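Local coordinates for lipoxygenase (Cyanothece sp., PDB 5EK8), which probably uses a non-heme iron centre to insert molecular oxygen into polyunsaturated fatty acids, acting as a 9R-lipoxygenase, at residues Y162-I174 against V365-R379. Residues are numbered along the deposited sequence; the frame is centred on the assembly and turned at random.
Sequences YWPYDPNSPFARI and VQMEQYAVACFRNLR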
loop_
_atom_site.group_PDB
_atom_site.type_symbol
_atom_site.label_atom_id
_atom_site.label_comp_id
_atom_site.label_asym_id
_atom_site.label_seq_id
_atom_site.Cartn_x
_atom_site.Cartn_y
_atom_site.Cartn_z
ATOM N N TYR A 162 6.343 -19.590 7.170
ATOM C CA TYR A 162 5.126 -19.150 6.505
ATOM C C TYR A 162 4.869 -17.666 6.747
ATOM O O TYR A 162 4.570 -17.252 7.870
ATOM C CB TYR A 162 3.930 -19.976 6.976
ATOM C CG TYR A 162 2.669 -19.727 6.180
ATOM C CD1 TYR A 162 1.610 -19.009 6.726
ATOM C CD2 TYR A 162 2.542 -20.204 4.873
ATOM C CE1 TYR A 162 0.456 -18.778 6.001
ATOM C CE2 TYR A 162 1.386 -19.979 4.136
ATOM C CZ TYR A 162 0.347 -19.264 4.706
ATOM O OH TYR A 162 -0.808 -19.030 3.997
ATOM N N TRP A 163 4.971 -16.881 5.675
ATOM C CA TRP A 163 4.839 -15.425 5.728
ATOM C C TRP A 163 5.681 -14.814 6.838
ATOM O O TRP A 163 5.152 -14.142 7.722
ATOM C CB TRP A 163 3.373 -15.025 5.909
ATOM C CG TRP A 163 2.573 -15.095 4.645
ATOM C CD1 TRP A 163 2.176 -16.222 3.986
ATOM C CD2 TRP A 163 2.071 -13.989 3.887
ATOM N NE1 TRP A 163 1.456 -15.886 2.863
ATOM C CE2 TRP A 163 1.377 -14.521 2.781
ATOM C CE3 TRP A 163 2.138 -12.599 4.036
ATOM C CZ2 TRP A 163 0.758 -13.713 1.831
ATOM C CZ3 TRP A 163 1.519 -11.798 3.088
ATOM C CH2 TRP A 163 0.838 -12.358 2.002
ATOM N N PRO A 164 7.002 -15.043 6.795
ATOM C CA PRO A 164 7.847 -14.574 7.895
ATOM C C PRO A 164 7.947 -13.058 7.926
ATOM O O PRO A 164 7.843 -12.419 6.879
ATOM C CB PRO A 164 9.205 -15.206 7.583
ATOM C CG PRO A 164 9.211 -15.347 6.103
ATOM C CD PRO A 164 7.794 -15.662 5.714
ATOM N N TYR A 165 8.136 -12.495 9.117
ATOM C CA TYR A 165 8.320 -11.057 9.256
ATOM C C TYR A 165 9.754 -10.655 8.938
ATOM O O TYR A 165 10.696 -11.384 9.247
ATOM C CB TYR A 165 7.955 -10.597 10.667
ATOM C CG TYR A 165 6.475 -10.403 10.893
ATOM C CD1 TYR A 165 5.844 -9.237 10.494
ATOM C CD2 TYR A 165 5.711 -11.379 11.511
ATOM C CE1 TYR A 165 4.497 -9.048 10.700
ATOM C CE2 TYR A 165 4.356 -11.195 11.722
ATOM C CZ TYR A 165 3.757 -10.028 11.311
ATOM O OH TYR A 165 2.411 -9.829 11.514
ATOM N N ASP A 166 9.906 -9.493 8.310
ATOM C CA ASP A 166 11.222 -8.924 8.041
ATOM C C ASP A 166 11.781 -8.326 9.329
ATOM O O ASP A 166 11.212 -7.378 9.870
ATOM C CB ASP A 166 11.139 -7.855 6.947
ATOM C CG ASP A 166 12.497 -7.484 6.374
ATOM O OD1 ASP A 166 12.531 -6.964 5.241
ATOM O OD2 ASP A 166 13.529 -7.706 7.041
ATOM N N PRO A 167 12.891 -8.884 9.833
ATOM C CA PRO A 167 13.504 -8.394 11.074
ATOM C C PRO A 167 14.427 -7.196 10.862
ATOM O O PRO A 167 14.962 -6.658 11.829
ATOM C CB PRO A 167 14.299 -9.603 11.563
ATOM C CG PRO A 167 14.707 -10.290 10.304
ATOM C CD PRO A 167 13.584 -10.075 9.309
ATOM N N ASN A 168 14.606 -6.786 9.611
ATOM C CA ASN A 168 15.493 -5.675 9.289
ATOM C C ASN A 168 14.740 -4.386 9.000
ATOM O O ASN A 168 15.345 -3.330 8.813
ATOM C CB ASN A 168 16.375 -6.034 8.096
ATOM C CG ASN A 168 17.416 -7.076 8.441
ATOM O OD1 ASN A 168 18.028 -7.024 9.510
ATOM N ND2 ASN A 168 17.615 -8.037 7.544
ATOM N N SER A 169 13.416 -4.471 8.969
ATOM C CA SER A 169 12.596 -3.299 8.695
ATOM C C SER A 169 12.122 -2.641 9.977
ATOM O O SER A 169 11.831 -3.321 10.960
ATOM C CB SER A 169 11.386 -3.668 7.835
ATOM O OG SER A 169 10.529 -2.550 7.666
ATOM N N PRO A 170 12.046 -1.304 9.968
ATOM C CA PRO A 170 11.402 -0.548 11.047
ATOM C C PRO A 170 9.886 -0.730 11.013
ATOM O O PRO A 170 9.172 -0.227 11.879
ATOM C CB PRO A 170 11.790 0.902 10.742
ATOM C CG PRO A 170 12.069 0.919 9.267
ATOM C CD PRO A 170 12.666 -0.421 8.962
ATOM N N PHE A 171 9.406 -1.446 10.000
ATOM C CA PHE A 171 7.980 -1.670 9.820
ATOM C C PHE A 171 7.659 -3.155 9.829
ATOM O O PHE A 171 8.531 -3.994 9.600
ATOM C CB PHE A 171 7.499 -1.044 8.511
ATOM C CG PHE A 171 7.916 0.389 8.329
ATOM C CD1 PHE A 171 7.462 1.371 9.196
ATOM C CD2 PHE A 171 8.749 0.757 7.282
ATOM C CE1 PHE A 171 7.836 2.693 9.026
ATOM C CE2 PHE A 171 9.126 2.078 7.104
ATOM C CZ PHE A 171 8.667 3.049 7.978
ATOM N N ALA A 172 6.404 -3.479 10.104
ATOM C CA ALA A 172 5.948 -4.852 9.973
ATOM C C ALA A 172 5.742 -5.191 8.498
ATOM O O ALA A 172 4.756 -4.780 7.879
ATOM C CB ALA A 172 4.679 -5.064 10.752
ATOM N N ARG A 173 6.696 -5.927 7.937
ATOM C CA ARG A 173 6.682 -6.296 6.527
ATOM C C ARG A 173 7.060 -7.763 6.363
ATOM O O ARG A 173 7.651 -8.366 7.263
ATOM C CB ARG A 173 7.646 -5.417 5.728
ATOM C CG ARG A 173 7.430 -3.925 5.903
ATOM C CD ARG A 173 8.251 -3.148 4.896
ATOM N NE ARG A 173 7.962 -3.619 3.547
ATOM C CZ ARG A 173 8.605 -3.228 2.455
ATOM N NH1 ARG A 173 9.592 -2.343 2.541
ATOM N NH2 ARG A 173 8.263 -3.732 1.280
ATOM N N ILE A 174 6.721 -8.337 5.213
ATOM C CA ILE A 174 7.099 -9.714 4.926
ATOM C C ILE A 174 8.584 -9.766 4.589
ATOM O O ILE A 174 9.151 -8.794 4.088
ATOM C CB ILE A 174 6.265 -10.308 3.768
ATOM C CG1 ILE A 174 6.423 -11.830 3.724
ATOM C CG2 ILE A 174 6.648 -9.672 2.438
ATOM C CD1 ILE A 174 5.524 -12.510 2.720
ATOM N N VAL A 365 2.710 1.134 3.682
ATOM C CA VAL A 365 3.341 0.623 4.882
ATOM C C VAL A 365 2.318 0.246 5.949
ATOM O O VAL A 365 2.391 -0.841 6.519
ATOM C CB VAL A 365 4.326 1.643 5.462
ATOM C CG1 VAL A 365 4.992 1.074 6.712
ATOM C CG2 VAL A 365 5.360 2.023 4.415
ATOM N N GLN A 366 1.359 1.126 6.211
ATOM C CA GLN A 366 0.407 0.865 7.280
ATOM C C GLN A 366 -0.433 -0.381 6.998
ATOM O O GLN A 366 -0.828 -1.090 7.921
ATOM C CB GLN A 366 -0.511 2.068 7.512
ATOM C CG GLN A 366 -1.375 1.908 8.759
ATOM C CD GLN A 366 -2.500 2.920 8.867
ATOM O OE1 GLN A 366 -3.351 2.819 9.757
ATOM N NE2 GLN A 366 -2.511 3.904 7.969
ATOM N N MET A 367 -0.691 -0.662 5.725
ATOM C CA MET A 367 -1.553 -1.787 5.379
ATOM C C MET A 367 -0.782 -3.098 5.206
ATOM O O MET A 367 -1.366 -4.180 5.317
ATOM C CB MET A 367 -2.350 -1.480 4.111
ATOM C CG MET A 367 -3.432 -0.414 4.284
ATOM S SD MET A 367 -4.705 -0.841 5.493
ATOM C CE MET A 367 -4.216 0.163 6.895
ATOM N N GLU A 368 0.522 -3.014 4.947
ATOM C CA GLU A 368 1.307 -4.239 4.801
ATOM C C GLU A 368 1.271 -5.095 6.072
ATOM O O GLU A 368 1.229 -6.322 5.994
ATOM C CB GLU A 368 2.765 -3.939 4.425
ATOM C CG GLU A 368 3.645 -5.193 4.434
ATOM C CD GLU A 368 4.807 -5.143 3.464
ATOM O OE1 GLU A 368 5.481 -6.184 3.300
ATOM O OE2 GLU A 368 5.049 -4.079 2.864
ATOM N N GLN A 369 1.268 -4.450 7.238
ATOM C CA GLN A 369 1.273 -5.175 8.509
ATOM C C GLN A 369 -0.014 -5.979 8.669
ATOM O O GLN A 369 0.003 -7.146 9.101
ATOM C CB GLN A 369 1.466 -4.210 9.689
ATOM C CG GLN A 369 0.351 -3.204 9.921
ATOM C CD GLN A 369 0.720 -2.137 10.947
ATOM O OE1 GLN A 369 1.457 -2.398 11.904
ATOM N NE2 GLN A 369 0.206 -0.923 10.747
ATOM N N TYR A 370 -1.126 -5.360 8.283
ATOM C CA TYR A 370 -2.413 -6.027 8.311
ATOM C C TYR A 370 -2.441 -7.159 7.308
ATOM O O TYR A 370 -3.028 -8.204 7.570
ATOM C CB TYR A 370 -3.536 -5.045 8.022
ATOM C CG TYR A 370 -3.737 -4.035 9.115
ATOM C CD1 TYR A 370 -4.337 -4.397 10.322
ATOM C CD2 TYR A 370 -3.337 -2.720 8.945
ATOM C CE1 TYR A 370 -4.528 -3.470 11.331
ATOM C CE2 TYR A 370 -3.518 -1.789 9.944
ATOM C CZ TYR A 370 -4.114 -2.168 11.134
ATOM O OH TYR A 370 -4.293 -1.224 12.114
ATOM N N ALA A 371 -1.810 -6.951 6.156
ATOM C CA ALA A 371 -1.717 -8.009 5.153
ATOM C C ALA A 371 -0.997 -9.234 5.711
ATOM O O ALA A 371 -1.560 -10.334 5.760
ATOM C CB ALA A 371 -1.009 -7.506 3.906
ATOM N N VAL A 372 0.241 -9.030 6.145
ATOM C CA VAL A 372 1.055 -10.113 6.677
ATOM C C VAL A 372 0.346 -10.858 7.803
ATOM O O VAL A 372 0.230 -12.085 7.759
ATOM C CB VAL A 372 2.411 -9.599 7.190
ATOM C CG1 VAL A 372 3.201 -10.737 7.801
ATOM C CG2 VAL A 372 3.197 -8.949 6.051
ATOM N N ALA A 373 -0.146 -10.120 8.797
ATOM C CA ALA A 373 -0.876 -10.743 9.901
ATOM C C ALA A 373 -2.074 -11.555 9.397
ATOM O O ALA A 373 -2.291 -12.705 9.814
ATOM C CB ALA A 373 -1.334 -9.691 10.883
ATOM N N CYS A 374 -2.837 -10.945 8.491
ATOM C CA CYS A 374 -4.034 -11.560 7.932
ATOM C C CYS A 374 -3.739 -12.907 7.300
ATOM O O CYS A 374 -4.321 -13.923 7.683
ATOM C CB CYS A 374 -4.671 -10.636 6.894
ATOM S SG CYS A 374 -5.951 -11.414 5.888
ATOM N N PHE A 375 -2.837 -12.912 6.326
ATOM C CA PHE A 375 -2.505 -14.145 5.625
ATOM C C PHE A 375 -1.800 -15.131 6.546
ATOM O O PHE A 375 -1.786 -16.333 6.287
ATOM C CB PHE A 375 -1.644 -13.852 4.393
ATOM C CG PHE A 375 -2.430 -13.330 3.223
ATOM C CD1 PHE A 375 -3.090 -14.202 2.373
ATOM C CD2 PHE A 375 -2.522 -11.969 2.980
ATOM C CE1 PHE A 375 -3.816 -13.730 1.302
ATOM C CE2 PHE A 375 -3.248 -11.492 1.910
ATOM C CZ PHE A 375 -3.895 -12.374 1.071
ATOM N N ARG A 376 -1.221 -14.620 7.627
ATOM C CA ARG A 376 -0.577 -15.485 8.600
ATOM C C ARG A 376 -1.590 -16.274 9.413
ATOM O O ARG A 376 -1.363 -17.445 9.709
ATOM C CB ARG A 376 0.313 -14.678 9.542
ATOM C CG ARG A 376 1.723 -14.459 9.042
ATOM C CD ARG A 376 2.512 -13.591 10.020
ATOM N NE ARG A 376 2.873 -14.320 11.229
ATOM C CZ ARG A 376 4.067 -14.864 11.437
ATOM N NH1 ARG A 376 5.016 -14.753 10.519
ATOM N NH2 ARG A 376 4.316 -15.513 12.564
ATOM N N ASN A 377 -2.707 -15.645 9.775
ATOM C CA ASN A 377 -3.571 -16.243 10.797
ATOM C C ASN A 377 -5.040 -16.483 10.430
ATOM O O ASN A 377 -5.772 -17.104 11.201
ATOM C CB ASN A 377 -3.519 -15.378 12.060
ATOM C CG ASN A 377 -2.107 -15.209 12.593
ATOM O OD1 ASN A 377 -1.569 -16.101 13.246
ATOM N ND2 ASN A 377 -1.502 -14.058 12.319
ATOM N N LEU A 378 -5.478 -16.004 9.270
ATOM C CA LEU A 378 -6.890 -16.124 8.907
ATOM C C LEU A 378 -7.133 -17.183 7.834
ATOM O O LEU A 378 -6.845 -16.959 6.658
ATOM C CB LEU A 378 -7.433 -14.771 8.439
ATOM C CG LEU A 378 -7.421 -13.675 9.505
ATOM C CD1 LEU A 378 -8.062 -12.396 8.982
ATOM C CD2 LEU A 378 -8.118 -14.158 10.775
ATOM N N ARG A 379 -7.671 -18.328 8.247
ATOM C CA ARG A 379 -7.958 -19.432 7.327
ATOM C C ARG A 379 -9.405 -19.922 7.422
ATOM O O ARG A 379 -10.203 -19.695 6.512
ATOM C CB ARG A 379 -7.001 -20.596 7.585
ATOM C CG ARG A 379 -5.743 -20.532 6.752
ATOM C CD ARG A 379 -4.624 -21.360 7.344
ATOM N NE ARG A 379 -3.399 -20.575 7.385
ATOM C CZ ARG A 379 -2.799 -20.185 8.502
ATOM N NH1 ARG A 379 -1.691 -19.463 8.437
ATOM N NH2 ARG A 379 -3.297 -20.527 9.681
#
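Trp163 lies with one indole face on Phe375, whose CB stands over the six-membered ring, 3.5 Å from its centroid and close to the normal; Ile174 CD1 meets the opposite face near the rim. The Phe375 ring itself is nearly parallel to the indole but slid aside, with centroids 4.7 Å apart. Val372 CG1 sits over one face of Tyr165, off-centre, and Val365 CG1 lies likewise over a face of Phe171, 3.4 Å from Phe171 CG, with Pro170 on the other face. The guanidinium of Arg376 has Tyr165 CE2 over one face, while at its edge NH1 donates to Trp163 O (2.9 Å), arriving 46° out of the carbonyl plane. In the lipoxygenase fold this pairs the loop that follows the PLAT beta-domain, after strand 152-160, with the long helix 337-377, which supplies the iron ligands His359 and His364, the latter immediately before Val365. Glu368, its CG anti to the backbone N (chi1 173°), extends to the loop: OE1 accepts from Ile174 N (3.1 Å, 162° at the hydrogen), and OE2 takes a weak bond from Arg173 NE within a salt bridge. Asn398 also binds OE2, and Asp402 pairs with Arg173 NH1. Arg376 has salt bridges to Asp491 and Asp63; a leucine there would probably deprive both carboxylates of this positive charge and Trp163 O of its Arg376 donor.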